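Local coordinates for DUF115 domain-containing protein (Magnetospirillum magneticum AMB-1, PDB 5MU5) that probably glycosylates flagellin as a Maf-type glycosyltransferase and is involved in formation of the bacterial flagellum, at residues 542-546 with 547-551. Residues are numbered along the deposited sequence; the frame is centred on the assembly and turned at random.
Sequences DREDW and PRSIV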
ATOM      1  N   ASP A 542      15.643  23.470  -5.554  1.00 52.26           N
ATOM      2  CA  ASP A 542      15.579  24.855  -5.079  1.00 55.00           C
ATOM      3  C   ASP A 542      14.174  25.432  -4.901  1.00 54.29           C
ATOM      4  O   ASP A 542      14.043  26.549  -4.407  1.00 54.03           O
ATOM      5  CB  ASP A 542      16.345  25.800  -6.036  1.00 57.04           C
ATOM      6  CG  ASP A 542      17.816  25.447  -6.174  1.00 60.12           C
ATOM      7  OD1 ASP A 542      18.384  24.828  -5.248  1.00 63.03           O
ATOM      8  OD2 ASP A 542      18.418  25.802  -7.210  1.00 62.29           O
ATOM      9  N   ARG A 543      13.131  24.703  -5.285  1.00 53.09           N
ATOM     10  CA  ARG A 543      11.782  25.273  -5.279  1.00 54.32           C
ATOM     11  C   ARG A 543      11.105  25.343  -3.908  1.00 56.25           C
ATOM     12  O   ARG A 543      10.012  25.909  -3.778  1.00 56.67           O
ATOM     13  CB  ARG A 543      10.897  24.522  -6.260  1.00 53.92           C
ATOM     14  CG  ARG A 543      10.388  23.175  -5.773  1.00 55.15           C
ATOM     15  CD  ARG A 543       9.618  22.518  -6.891  1.00 55.29           C
ATOM     16  NE  ARG A 543       8.805  21.372  -6.475  1.00 58.31           N
ATOM     17  CZ  ARG A 543       9.264  20.141  -6.247  1.00 53.39           C
ATOM     18  NH1 ARG A 543      10.558  19.850  -6.307  1.00 51.77           N
ATOM     19  NH2 ARG A 543       8.409  19.196  -5.930  1.00 52.14           N
ATOM     20  N   GLU A 544      11.742  24.763  -2.896  1.00 58.40           N
ATOM     21  CA  GLU A 544      11.218  24.801  -1.537  1.00 59.29           C
ATOM     22  C   GLU A 544      12.323  24.533  -0.514  1.00 58.41           C
ATOM     23  O   GLU A 544      13.280  23.803  -0.793  1.00 55.48           O
ATOM     24  CB  GLU A 544      10.111  23.766  -1.387  1.00 61.68           C
ATOM     25  CG  GLU A 544       9.247  23.955  -0.149  1.00 67.95           C
ATOM     26  CD  GLU A 544       8.110  22.954  -0.071  1.00 68.96           C
ATOM     27  OE1 GLU A 544       7.505  22.633  -1.122  1.00 71.54           O
ATOM     28  OE2 GLU A 544       7.815  22.484   1.047  1.00 73.48           O
ATOM     29  N   ASP A 545      12.198  25.158   0.658  1.00 57.85           N
ATOM     30  CA  ASP A 545      13.111  24.910   1.769  1.00 57.22           C
ATOM     31  C   ASP A 545      12.597  23.632   2.471  1.00 54.61           C
ATOM     32  O   ASP A 545      11.680  23.678   3.286  1.00 56.70           O
ATOM     33  CB  ASP A 545      13.152  26.114   2.717  1.00 59.37           C
ATOM     34  CG  ASP A 545      14.169  25.945   3.833  1.00 64.17           C
ATOM     35  OD1 ASP A 545      14.657  24.810   4.038  1.00 67.16           O
ATOM     36  OD2 ASP A 545      14.479  26.938   4.520  1.00 65.00           O
ATOM     37  N   TRP A 546      13.199  22.498   2.132  1.00 51.47           N
ATOM     38  CA  TRP A 546      12.713  21.193   2.568  1.00 48.42           C
ATOM     39  C   TRP A 546      12.765  20.983   4.084  1.00 48.54           C
ATOM     40  O   TRP A 546      11.754  20.623   4.681  1.00 46.41           O
ATOM     41  CB  TRP A 546      13.439  20.067   1.803  1.00 47.63           C
ATOM     42  CG  TRP A 546      13.359  20.265   0.281  1.00 46.86           C
ATOM     43  CD1 TRP A 546      14.385  20.581  -0.569  1.00 46.99           C
ATOM     44  CD2 TRP A 546      12.175  20.210  -0.523  1.00 45.17           C
ATOM     45  NE1 TRP A 546      13.910  20.701  -1.861  1.00 48.57           N
ATOM     46  CE2 TRP A 546      12.557  20.486  -1.856  1.00 46.64           C
ATOM     47  CE3 TRP A 546      10.825  19.958  -0.244  1.00 43.87           C
ATOM     48  CZ2 TRP A 546      11.638  20.512  -2.906  1.00 45.83           C
ATOM     49  CZ3 TRP A 546       9.913  19.973  -1.291  1.00 43.72           C
ATOM     50  CH2 TRP A 546      10.325  20.256  -2.606  1.00 44.73           C
ATOM     51  N   PRO A 547      13.931  21.208   4.714  1.00 49.04           N
ATOM     52  CA  PRO A 547      13.944  20.964   6.141  1.00 50.67           C
ATOM     53  C   PRO A 547      12.956  21.857   6.870  1.00 53.52           C
ATOM     54  O   PRO A 547      12.332  21.430   7.849  1.00 54.65           O
ATOM     55  CB  PRO A 547      15.391  21.280   6.555  1.00 50.35           C
ATOM     56  CG  PRO A 547      15.987  22.040   5.425  1.00 49.35           C
ATOM     57  CD  PRO A 547      15.264  21.575   4.204  1.00 50.37           C
ATOM     58  N   ARG A 548      12.792  23.078   6.375  1.00 55.35           N
ATOM     59  CA  ARG A 548      11.886  24.019   7.004  1.00 55.86           C
ATOM     60  C   ARG A 548      10.447  23.497   6.962  1.00 53.01           C
ATOM     61  O   ARG A 548       9.760  23.507   7.988  1.00 51.08           O
ATOM     62  CB  ARG A 548      12.010  25.396   6.364  1.00 59.49           C
ATOM     63  CG  ARG A 548      11.286  26.471   7.131  1.00 63.36           C
ATOM     64  CD  ARG A 548      11.495  27.846   6.521  1.00 69.49           C
ATOM     65  NE  ARG A 548      10.485  28.766   7.033  1.00 72.85           N
ATOM     66  CZ  ARG A 548      10.476  30.079   6.839  1.00 78.74           C
ATOM     67  NH1 ARG A 548      11.435  30.673   6.137  1.00 81.07           N
ATOM     68  NH2 ARG A 548       9.497  30.807   7.362  1.00 83.25           N
ATOM     69  N   SER A 549      10.011  23.016   5.798  1.00 49.36           N
ATOM     70  CA  SER A 549       8.695  22.385   5.648  1.00 48.24           C
ATOM     71  C   SER A 549       8.479  21.206   6.598  1.00 47.30           C
ATOM     72  O   SER A 549       7.385  20.999   7.120  1.00 44.87           O
ATOM     73  CB  SER A 549       8.552  21.805   4.245  1.00 51.23           C
ATOM     74  OG  SER A 549       8.866  22.766   3.263  1.00 59.90           O
ATOM     75  N   ILE A 550       9.521  20.404   6.774  1.00 44.88           N
ATOM     76  CA  ILE A 550       9.418  19.219   7.594  1.00 44.75           C
ATOM     77  C   ILE A 550       9.292  19.622   9.058  1.00 45.66           C
ATOM     78  O   ILE A 550       8.395  19.171   9.763  1.00 43.71           O
ATOM     79  CB  ILE A 550      10.612  18.274   7.378  1.00 43.50           C
ATOM     80  CG1 ILE A 550      10.601  17.752   5.930  1.00 43.11           C
ATOM     81  CG2 ILE A 550      10.531  17.101   8.338  1.00 43.98           C
ATOM     82  CD1 ILE A 550      11.916  17.172   5.446  1.00 42.39           C
ATOM     83  N   VAL A 551      10.182  20.497   9.489  1.00 47.95           N
ATOM     84  CA  VAL A 551      10.200  20.966  10.859  1.00 50.23           C
ATOM     85  C   VAL A 551       8.895  21.694  11.231  1.00 51.43           C
ATOM     86  O   VAL A 551       8.410  21.586  12.359  1.00 53.13           O
ATOM     87  CB  VAL A 551      11.429  21.842  11.069  1.00 52.48           C
ATOM     88  CG1 VAL A 551      11.360  22.565  12.407  1.00 53.87           C
ATOM     89  CG2 VAL A 551      12.676  20.966  10.972  1.00 53.91           C
TER
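S549 N donates to D545 O at 3.1 Å and I550 N to W546 O at 3.1 Å, the i to i+4 bonds that start the helical turn. The loop ends at D545, the N-cap of helix 546-564, whose first turn W546 opens; D545 OD1 accepts a weak, long bond from R548 N (3.5 Å). With CG anti to the backbone N (chi1 -176°), the carboxylate reaches forward over the first turn, where D545 OD1 also lies 3.3 Å from P547 CD. D545 OD2 rests against R548 CB at 3.4 Å, while the guanidinium extends beyond it, its plane nearly perpendicular to the carboxylate. Aspartate suits the cap because its short acid both accepts from an early amide and probably interacts favourably with the helix dipole. P547 fits the first turn, where a missing N-H costs no helical bond; D545 OD1 and W546 CB both approach its CD, and the ring touches F644 of helix 618-646. Replacing P547 by an alanine removes the ring, so the helix start would probably be freer to flex and the contact with F644 thinner. Compact S549, its chi1 of -52° setting OG beside the backbone N, places OG 3.0 Å from D545 O and gives a very short bond, 2.5 Å, to E544 OE2, which the extended glutamate chain carries up to the hydroxyl. The broad, buried indole of W546 suits a site where it meets W541, F644 and V589, NE1 donating to W541 O; branched, apolar I550 packs on A590, F593 and V594. Together these residues form an N-capped helix start after a short loop, joining helix 534-541 to helix 546-564 of the Maf helical bundle domain.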